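Minor fimbrium anchoring subunit Mfa2 (Porphyromonas gingivalis, PDB 5NFI) attaches the minor fimbriae to the outer membrane through its interaction with Mfa1 and regulates fimbrial length. Local coordinates at residues H209-S214 with D228-I233; E160-S165 with S214-P219; Y142-T147 with N248-R253. All coordinates share one frame; numbering follows the deposited sequence.

Interaction 1 of 3, residues H209-S214 with D228-I233; sequences HENTLS and DLVGAI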
loop_
_atom_site.group_PDB
_atom_site.type_symbol
_atom_site.label_atom_id
_atom_site.label_comp_id
_atom_site.label_asym_id
_atom_site.label_seq_id
_atom_site.Cartn_x
_atom_site.Cartn_y
_atom_site.Cartn_z
ATOM N N HIS A 209 -7.385 10.914 3.337
ATOM C CA HIS A 209 -7.908 11.024 1.980
ATOM C C HIS A 209 -8.986 9.968 1.812
ATOM O O HIS A 209 -9.222 9.162 2.715
ATOM C CB HIS A 209 -6.802 10.829 0.947
ATOM C CG HIS A 209 -5.925 9.651 1.242
ATOM N ND1 HIS A 209 -4.688 9.774 1.836
ATOM C CD2 HIS A 209 -6.133 8.324 1.073
ATOM C CE1 HIS A 209 -4.164 8.573 2.003
ATOM N NE2 HIS A 209 -5.022 7.676 1.550
ATOM N N GLU A 210 -9.623 9.955 0.650
ATOM C CA GLU A 210 -10.796 9.122 0.453
ATOM C C GLU A 210 -10.447 7.649 0.492
ATOM O O GLU A 210 -9.467 7.223 -0.110
ATOM C CB GLU A 210 -11.471 9.467 -0.871
ATOM C CG GLU A 210 -12.726 8.678 -1.154
ATOM C CD GLU A 210 -13.456 9.204 -2.366
ATOM O OE1 GLU A 210 -14.028 8.392 -3.135
ATOM O OE2 GLU A 210 -13.433 10.442 -2.556
ATOM N N ASN A 211 -11.239 6.877 1.223
ATOM C CA ASN A 211 -11.114 5.432 1.216
ATOM C C ASN A 211 -12.506 4.846 1.277
ATOM O O ASN A 211 -12.896 4.266 2.283
ATOM C CB ASN A 211 -10.265 4.930 2.393
ATOM C CG ASN A 211 -8.816 5.408 2.326
ATOM O OD1 ASN A 211 -7.989 4.823 1.625
ATOM N ND2 ASN A 211 -8.506 6.470 3.066
ATOM N N THR A 212 -13.245 5.010 0.187
ATOM C CA THR A 212 -14.666 4.738 0.138
ATOM C C THR A 212 -15.021 3.332 -0.313
ATOM O O THR A 212 -14.771 2.950 -1.451
ATOM C CB THR A 212 -15.356 5.732 -0.795
ATOM O OG1 THR A 212 -15.167 7.055 -0.280
ATOM C CG2 THR A 212 -16.843 5.431 -0.886
ATOM N N LEU A 213 -15.608 2.563 0.598
ATOM C CA LEU A 213 -16.221 1.284 0.263
ATOM C C LEU A 213 -17.679 1.570 -0.049
ATOM O O LEU A 213 -18.313 2.356 0.661
ATOM C CB LEU A 213 -16.088 0.288 1.410
ATOM C CG LEU A 213 -16.688 -1.091 1.143
ATOM C CD1 LEU A 213 -15.898 -1.788 0.052
ATOM C CD2 LEU A 213 -16.729 -1.929 2.422
ATOM N N SER A 214 -18.213 0.977 -1.115
ATOM C CA SER A 214 -19.585 1.293 -1.497
ATOM C C SER A 214 -20.302 0.140 -2.179
ATOM O O SER A 214 -19.663 -0.716 -2.802
ATOM C CB SER A 214 -19.608 2.477 -2.425
ATOM O OG SER A 214 -19.552 2.000 -3.749
ATOM N N ASP A 228 -16.530 5.348 4.677
ATOM C CA ASP A 228 -15.078 5.369 4.631
ATOM C C ASP A 228 -14.503 4.182 5.384
ATOM O O ASP A 228 -14.587 4.118 6.615
ATOM C CB ASP A 228 -14.505 6.655 5.206
ATOM C CG ASP A 228 -13.026 6.778 4.943
ATOM O OD1 ASP A 228 -12.658 7.335 3.883
ATOM O OD2 ASP A 228 -12.232 6.279 5.772
ATOM N N LEU A 229 -13.910 3.261 4.631
ATOM C CA LEU A 229 -13.307 2.045 5.162
ATOM C C LEU A 229 -12.310 2.283 6.289
ATOM O O LEU A 229 -12.352 1.609 7.323
ATOM C CB LEU A 229 -12.617 1.289 4.038
ATOM C CG LEU A 229 -12.197 -0.138 4.375
ATOM C CD1 LEU A 229 -13.303 -0.820 5.176
ATOM C CD2 LEU A 229 -11.899 -0.914 3.094
ATOM N N VAL A 230 -11.415 3.241 6.099
ATOM C CA VAL A 230 -10.418 3.502 7.114
ATOM C C VAL A 230 -11.086 4.061 8.369
ATOM O O VAL A 230 -10.794 3.614 9.489
ATOM C CB VAL A 230 -9.324 4.460 6.597
ATOM C CG1 VAL A 230 -8.441 4.943 7.739
ATOM C CG2 VAL A 230 -8.489 3.762 5.542
ATOM N N GLY A 231 -11.986 5.023 8.185
ATOM C CA GLY A 231 -12.738 5.581 9.296
ATOM C C GLY A 231 -13.469 4.515 10.097
ATOM O O GLY A 231 -13.311 4.422 11.316
ATOM N N ALA A 232 -14.265 3.710 9.396
ATOM C CA ALA A 232 -14.938 2.560 9.985
ATOM C C ALA A 232 -13.958 1.752 10.814
ATOM O O ALA A 232 -14.223 1.450 11.977
ATOM C CB ALA A 232 -15.554 1.693 8.908
ATOM N N ILE A 233 -12.818 1.423 10.218
ATOM C CA ILE A 233 -11.808 0.642 10.911
ATOM C C ILE A 233 -11.365 1.311 12.198
ATOM O O ILE A 233 -11.453 0.723 13.265
ATOM C CB ILE A 233 -10.585 0.410 10.034
ATOM C CG1 ILE A 233 -10.910 -0.643 8.977
ATOM C CG2 ILE A 233 -9.387 -0.013 10.884
ATOM C CD1 ILE A 233 -9.728 -1.049 8.161
HETATM O O HOH W 1 -10.013 7.679 4.819
#
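The carboxylate of Asp-228 serves helix and strand at once. Asp-228 is the N-cap of helix 229-233: its OD2, through its anti lone pair, accepts from Gly-231 N at 2.7 Å (167°). OD1 is approached from above the carboxylate plane by Asn-211 N at 3.0 Å. With CG anti to its own backbone N (chi1 -170°), Asp-228 turns this group back over the helix start. Next along the chain, Leu-229 N donates to Asn-211 O at 2.7 Å, almost along the C=O axis. Asn-211 ND2 donates a hydrogen bond to a water at 2.6 Å, which in turn donates weakly to Asp-228 OD2; the amide is also held by Ser-165 OG at OD1 and Glu-206 O at ND2. Outside this polar set, the side chains of Val-230 and Asn-211 cross obliquely, Val-230 CG2 3.6 Å from Asn-211 CG. Asp-228, last residue of strand 222-228, forms an antiparallel non-hydrogen-bonded pair with Thr-212, so the hairpin turns straight into the helix, at 92° to strand 211-214. Two bent hydrogen bonds thus tie the helix start to the strand, and the nearby amide dipoles probably favour an ionised Asp-228.

Interaction 2 of 3, residues E160-S165 with S214-P219; sequences EIKLAS and SVTHKP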
loop_
_atom_site.group_PDB
_atom_site.type_symbol
_atom_site.label_atom_id
_atom_site.label_comp_id
_atom_site.label_asym_id
_atom_site.label_seq_id
_atom_site.Cartn_x
_atom_site.Cartn_y
_atom_site.Cartn_z
ATOM N N GLU A 160 -23.216 -4.248 -6.937
ATOM C CA GLU A 160 -21.813 -4.098 -7.254
ATOM C C GLU A 160 -21.066 -3.463 -6.107
ATOM O O GLU A 160 -21.472 -2.413 -5.601
ATOM C CB GLU A 160 -21.633 -3.259 -8.518
ATOM C CG GLU A 160 -20.297 -2.562 -8.602
ATOM C CD GLU A 160 -19.842 -2.355 -10.025
ATOM O OE1 GLU A 160 -20.714 -2.250 -10.925
ATOM O OE2 GLU A 160 -18.606 -2.306 -10.242
ATOM N N ILE A 161 -19.981 -4.112 -5.699
ATOM C CA ILE A 161 -19.123 -3.589 -4.660
ATOM C C ILE A 161 -17.955 -2.849 -5.294
ATOM O O ILE A 161 -17.322 -3.329 -6.251
ATOM C CB ILE A 161 -18.636 -4.702 -3.733
ATOM C CG1 ILE A 161 -19.862 -5.447 -3.169
ATOM C CG2 ILE A 161 -17.802 -4.118 -2.598
ATOM C CD1 ILE A 161 -19.556 -6.697 -2.372
ATOM N N LYS A 162 -17.718 -1.650 -4.776
ATOM C CA LYS A 162 -16.689 -0.774 -5.282
ATOM C C LYS A 162 -15.821 -0.269 -4.161
ATOM O O LYS A 162 -16.296 -0.024 -3.049
ATOM C CB LYS A 162 -17.290 0.406 -6.025
ATOM C CG LYS A 162 -18.019 0.034 -7.279
ATOM C CD LYS A 162 -18.402 1.273 -8.037
ATOM C CE LYS A 162 -19.576 1.005 -8.964
ATOM N NZ LYS A 162 -19.838 2.165 -9.884
ATOM N N LEU A 163 -14.542 -0.099 -4.477
ATOM C CA LEU A 163 -13.559 0.404 -3.539
ATOM C C LEU A 163 -12.757 1.528 -4.183
ATOM O O LEU A 163 -11.934 1.291 -5.093
ATOM C CB LEU A 163 -12.634 -0.724 -3.091
ATOM C CG LEU A 163 -11.543 -0.398 -2.072
ATOM C CD1 LEU A 163 -12.132 -0.082 -0.702
ATOM C CD2 LEU A 163 -10.593 -1.568 -1.989
ATOM N N ALA A 164 -13.005 2.748 -3.720
ATOM C CA ALA A 164 -12.293 3.914 -4.211
ATOM C C ALA A 164 -11.271 4.401 -3.189
ATOM O O ALA A 164 -11.529 4.408 -1.984
ATOM C CB ALA A 164 -13.253 5.024 -4.548
ATOM N N SER A 165 -10.106 4.817 -3.662
ATOM C CA SER A 165 -9.133 5.372 -2.744
ATOM C C SER A 165 -8.147 6.260 -3.468
ATOM O O SER A 165 -7.684 5.919 -4.547
ATOM C CB SER A 165 -8.406 4.249 -2.020
ATOM O OG SER A 165 -7.435 4.772 -1.139
ATOM N N SER A 214 -18.213 0.977 -1.115
ATOM C CA SER A 214 -19.585 1.293 -1.497
ATOM C C SER A 214 -20.302 0.140 -2.179
ATOM O O SER A 214 -19.663 -0.716 -2.802
ATOM C CB SER A 214 -19.608 2.477 -2.425
ATOM O OG SER A 214 -19.552 2.000 -3.749
ATOM N N VAL A 215 -21.632 0.127 -2.051
ATOM C CA VAL A 215 -22.477 -0.892 -2.674
ATOM C C VAL A 215 -23.549 -0.210 -3.486
ATOM O O VAL A 215 -24.266 0.677 -2.975
ATOM C CB VAL A 215 -23.154 -1.832 -1.648
ATOM C CG1 VAL A 215 -23.928 -2.932 -2.373
ATOM C CG2 VAL A 215 -22.129 -2.459 -0.740
ATOM N N THR A 216 -23.667 -0.645 -4.738
ATOM C CA THR A 216 -24.554 -0.030 -5.716
ATOM C C THR A 216 -25.505 -1.038 -6.384
ATOM O O THR A 216 -25.119 -2.147 -6.722
ATOM C CB THR A 216 -23.732 0.672 -6.819
ATOM O OG1 THR A 216 -22.970 1.740 -6.244
ATOM C CG2 THR A 216 -24.637 1.219 -7.907
ATOM N N HIS A 217 -26.750 -0.647 -6.584
ATOM C CA HIS A 217 -27.671 -1.464 -7.359
ATOM C C HIS A 217 -27.423 -1.178 -8.836
ATOM O O HIS A 217 -27.797 -0.112 -9.329
ATOM C CB HIS A 217 -29.122 -1.162 -6.961
ATOM C CG HIS A 217 -30.129 -2.029 -7.645
ATOM N ND1 HIS A 217 -31.004 -1.548 -8.591
ATOM C CD2 HIS A 217 -30.393 -3.352 -7.526
ATOM C CE1 HIS A 217 -31.764 -2.536 -9.026
ATOM N NE2 HIS A 217 -31.413 -3.641 -8.397
ATOM N N LYS A 218 -26.783 -2.120 -9.533
ATOM C CA LYS A 218 -26.339 -1.925 -10.917
ATOM C C LYS A 218 -27.443 -1.538 -11.917
ATOM O O LYS A 218 -27.246 -0.615 -12.719
ATOM C CB LYS A 218 -25.633 -3.193 -11.427
ATOM C CG LYS A 218 -24.324 -3.512 -10.739
ATOM C CD LYS A 218 -23.555 -4.593 -11.478
ATOM C CE LYS A 218 -24.224 -5.938 -11.338
ATOM N NZ LYS A 218 -23.967 -6.843 -12.513
ATOM N N PRO A 219 -28.590 -2.260 -11.916
ATOM C CA PRO A 219 -29.583 -1.925 -12.942
ATOM C C PRO A 219 -30.053 -0.466 -12.882
ATOM O O PRO A 219 -30.339 0.129 -13.924
ATOM C CB PRO A 219 -30.731 -2.878 -12.623
ATOM C CG PRO A 219 -30.097 -4.024 -11.999
ATOM C CD PRO A 219 -29.011 -3.449 -11.149
#
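Four backbone hydrogen bonds join the antiparallel strands 160-165 and 214-217 in two reciprocal pairs. Glu-160 with Thr-216 is a hydrogen-bonded pair, Glu-160 N to Thr-216 O at 2.8 Å and Thr-216 N to Glu-160 O at 2.9 Å. Lys-162 with Ser-214 is the second, and its bond from Lys-162 N to Ser-214 O is the straightest (167°). All four donors lie in the acceptor carbonyl planes. Between them Ile-161 and Val-215 form a non-hydrogen-bonded pair, where the CA of Val-215 supplies a CA-H contact to Glu-160 O at 3.4 Å. Of the side chains, Lys-218 beyond the strand end crosses Glu-160 at about a right angle, its CG (3.5 Å) and CD lying across Glu-160 CB; the bend at chi3 (-71°) then carries the amine, whose NZ stays 5.8 Å from Glu-160 OE1. On the same face Ser-214 OG rests on Lys-162 CB at 3.6 Å. Ile-161 and Val-215 project from the other face, CG1 of Ile-161 lying 4.5 Å from Val-215 CG2, onto Val-150 of strand 133-151; Ile-161 also meets Ala-198 and Phe-200 of strand 196-202. Strands 182-190 and 222-228 pair with 159-165 and 211-217 respectively, extending the sheet on either side of this ladder.

Interaction 3 of 3, residues Y142-T147 with N248-R253; sequences YTNRVT and NDFDIR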
loop_
_atom_site.group_PDB
_atom_site.type_symbol
_atom_site.label_atom_id
_atom_site.label_comp_id
_atom_site.label_asym_id
_atom_site.label_seq_id
_atom_site.Cartn_x
_atom_site.Cartn_y
_atom_site.Cartn_z
ATOM N N TYR A 142 2.592 -2.392 1.442
ATOM C CA TYR A 142 1.658 -1.311 1.151
ATOM C C TYR A 142 0.402 -1.814 0.434
ATOM O O TYR A 142 -0.638 -1.165 0.492
ATOM C CB TYR A 142 2.313 -0.247 0.273
ATOM C CG TYR A 142 3.005 0.877 1.006
ATOM C CD1 TYR A 142 3.417 0.739 2.328
ATOM C CD2 TYR A 142 3.240 2.090 0.369
ATOM C CE1 TYR A 142 4.040 1.777 2.987
ATOM C CE2 TYR A 142 3.857 3.125 1.018
ATOM C CZ TYR A 142 4.255 2.968 2.322
ATOM O OH TYR A 142 4.875 4.022 2.960
ATOM N N THR A 143 0.523 -2.938 -0.284
ATOM C CA THR A 143 -0.650 -3.596 -0.844
ATOM C C THR A 143 -1.541 -4.170 0.272
ATOM O O THR A 143 -1.069 -4.580 1.351
ATOM C CB THR A 143 -0.296 -4.737 -1.810
ATOM O OG1 THR A 143 0.938 -5.335 -1.409
ATOM C CG2 THR A 143 -0.210 -4.254 -3.255
ATOM N N ASN A 144 -2.839 -4.175 0.005
ATOM C CA ASN A 144 -3.823 -4.720 0.922
ATOM C C ASN A 144 -4.781 -5.533 0.120
ATOM O O ASN A 144 -5.208 -5.108 -0.940
ATOM C CB ASN A 144 -4.563 -3.625 1.666
ATOM C CG ASN A 144 -3.679 -2.881 2.608
ATOM O OD1 ASN A 144 -3.369 -3.370 3.691
ATOM N ND2 ASN A 144 -3.293 -1.669 2.224
ATOM N N ARG A 145 -5.099 -6.710 0.626
ATOM C CA ARG A 145 -6.065 -7.589 0.002
ATOM C C ARG A 145 -7.344 -7.486 0.802
ATOM O O ARG A 145 -7.362 -7.755 2.001
ATOM C CB ARG A 145 -5.546 -9.030 -0.050
ATOM C CG ARG A 145 -4.349 -9.203 -0.971
ATOM C CD ARG A 145 -3.526 -10.410 -0.577
ATOM N NE ARG A 145 -2.848 -10.200 0.701
ATOM C CZ ARG A 145 -1.698 -9.538 0.847
ATOM N NH1 ARG A 145 -1.164 -9.390 2.057
ATOM N NH2 ARG A 145 -1.081 -9.022 -0.212
ATOM N N VAL A 146 -8.406 -7.062 0.137
ATOM C CA VAL A 146 -9.656 -6.772 0.812
ATOM C C VAL A 146 -10.799 -7.568 0.204
ATOM O O VAL A 146 -11.170 -7.350 -0.950
ATOM C CB VAL A 146 -10.003 -5.265 0.750
ATOM C CG1 VAL A 146 -11.162 -4.962 1.674
ATOM C CG2 VAL A 146 -8.801 -4.409 1.123
ATOM N N THR A 147 -11.346 -8.491 0.989
ATOM C CA THR A 147 -12.503 -9.266 0.585
ATOM C C THR A 147 -13.774 -8.683 1.211
ATOM O O THR A 147 -13.814 -8.372 2.414
ATOM C CB THR A 147 -12.362 -10.734 0.998
ATOM O OG1 THR A 147 -11.041 -11.191 0.685
ATOM C CG2 THR A 147 -13.381 -11.598 0.276
ATOM N N ASN A 248 -2.682 -6.602 6.573
ATOM C CA ASN A 248 -2.829 -6.312 5.134
ATOM C C ASN A 248 -3.922 -7.125 4.439
ATOM O O ASN A 248 -4.017 -7.138 3.212
ATOM C CB ASN A 248 -1.496 -6.545 4.406
ATOM C CG ASN A 248 -0.423 -5.584 4.847
ATOM O OD1 ASN A 248 0.363 -5.871 5.754
ATOM N ND2 ASN A 248 -0.395 -4.420 4.228
ATOM N N ASP A 249 -4.744 -7.809 5.225
ATOM C CA ASP A 249 -5.837 -8.593 4.680
ATOM C C ASP A 249 -7.115 -8.284 5.426
ATOM O O ASP A 249 -7.143 -8.274 6.652
ATOM C CB ASP A 249 -5.515 -10.079 4.748
ATOM C CG ASP A 249 -4.531 -10.491 3.682
ATOM O OD1 ASP A 249 -3.373 -10.049 3.774
ATOM O OD2 ASP A 249 -4.916 -11.239 2.751
ATOM N N PHE A 250 -8.177 -8.011 4.685
ATOM C CA PHE A 250 -9.382 -7.506 5.315
ATOM C C PHE A 250 -10.618 -8.268 4.843
ATOM O O PHE A 250 -11.023 -8.145 3.687
ATOM C CB PHE A 250 -9.525 -6.004 5.045
ATOM C CG PHE A 250 -8.434 -5.174 5.660
ATOM C CD1 PHE A 250 -7.245 -4.940 4.970
ATOM C CD2 PHE A 250 -8.588 -4.625 6.925
ATOM C CE1 PHE A 250 -6.228 -4.183 5.530
ATOM C CE2 PHE A 250 -7.569 -3.858 7.505
ATOM C CZ PHE A 250 -6.382 -3.640 6.798
ATOM N N ASP A 251 -11.190 -9.080 5.730
ATOM C CA ASP A 251 -12.439 -9.759 5.420
ATOM C C ASP A 251 -13.564 -8.890 5.955
ATOM O O ASP A 251 -13.650 -8.637 7.152
ATOM C CB ASP A 251 -12.507 -11.166 6.014
ATOM C CG ASP A 251 -13.409 -12.091 5.200
ATOM O OD1 ASP A 251 -14.057 -11.594 4.254
ATOM O OD2 ASP A 251 -13.493 -13.308 5.489
ATOM N N ILE A 252 -14.397 -8.402 5.044
ATOM C CA ILE A 252 -15.457 -7.462 5.386
ATOM C C ILE A 252 -16.812 -8.049 5.067
ATOM O O ILE A 252 -17.038 -8.556 3.956
ATOM C CB ILE A 252 -15.303 -6.132 4.630
ATOM C CG1 ILE A 252 -13.887 -5.586 4.829
ATOM C CG2 ILE A 252 -16.386 -5.137 5.066
ATOM C CD1 ILE A 252 -13.650 -4.261 4.176
ATOM N N ARG A 253 -17.709 -7.995 6.044
ATOM C CA ARG A 253 -19.078 -8.417 5.796
ATOM C C ARG A 253 -20.057 -7.257 5.921
ATOM O O ARG A 253 -20.033 -6.499 6.888
ATOM C CB ARG A 253 -19.485 -9.542 6.734
ATOM C CG ARG A 253 -20.899 -10.014 6.469
ATOM C CD ARG A 253 -21.229 -11.239 7.270
ATOM N NE ARG A 253 -22.644 -11.537 7.167
ATOM C CZ ARG A 253 -23.438 -11.750 8.214
ATOM N NH1 ARG A 253 -22.941 -11.717 9.448
ATOM N NH2 ARG A 253 -24.724 -12.018 8.024
#
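Arg-145 lies beside Asp-249 in a parallel pairing and grips its carboxylate side-on. NH1 meets the syn lone pair of Asp-249 OD1 at 2.9 Å, while NE reaches Asp-249 OD2 at 3.1 Å from above the carboxylate plane, so guanidinium and carboxylate planes stand 42° apart instead of lying flush. A bend at chi3 (-69°) brings the guanidinium round to its partner, and its remaining nitrogen, NH2, forms a salt bridge with Glu-141. Asn-248 O lies over one face of the guanidinium and accepts the backbone amide of Arg-145, N to O 2.8 Å.

Asn-248 closes the start of the ladder with its side chain. CG, anti to the carbonyl carbon, sends ND2 across to Thr-143 O at 3.0 Å; three acceptors share its two hydrogens, the others being Glu-141 O and, weakly, Asn-144 OD1. OD1 of Asn-248 is held by Arg-140. The amide planes of Asn-144 and Asn-248 are nearly parallel (18° apart), although the two side chains cross, and Asn-144 ND2 turns to Leu-203 O.

The strands are neighbours in the beta-rich fold of this fimbrillin relative, whose family belongs to the transthyretin clan, and a parallel pairing here stands among mostly antiparallel ones. Strand 133-151 has antiparallel 196-202 along its other edge.

Phe-250 and Thr-147 take the ladder onward: Arg-145 O receives Phe-250 N, Phe-250 O receives Thr-147 N at 2.7 Å, and Thr-147 O receives Ile-252 N. The Thr-147 side chain lies alongside that of Asp-251, pointing the same way. On the face opposite the salt bridge, the Phe-250 ring presents its edge, CE1, in plane to Asn-144 OD1 at 3.5 Å. Val-146 CG1 packs against Ile-252 CD1 at 3.6 Å and against Phe-250 CB at 3.9 Å, and helix 229-233 continues this apolar layer.

Interactions 1 and 2 share Ser-214 and strand 211-217, and their centres lie about 13 Å apart. Their other residues also touch: Asn-211 OD1 is 2.8 Å from Ser-165 OG, and Thr-212 N is 2.8 Å from Ala-164 O, both probable hydrogen bonds. Interaction 3, centred about 12 Å from interaction 1, meets it through apolar contacts, Leu-229 CD1 being 3.6 Å from Ile-252 CD1 and Ile-233 CD1 3.6 Å from Phe-250 CE2. Interactions 2 and 3 do not touch, their nearest atoms being about 5 Å apart. Along the chain, interactions 1 and 2 are both nested inside the long loop closed by 142-147 with 248-253, while their own segments alternate.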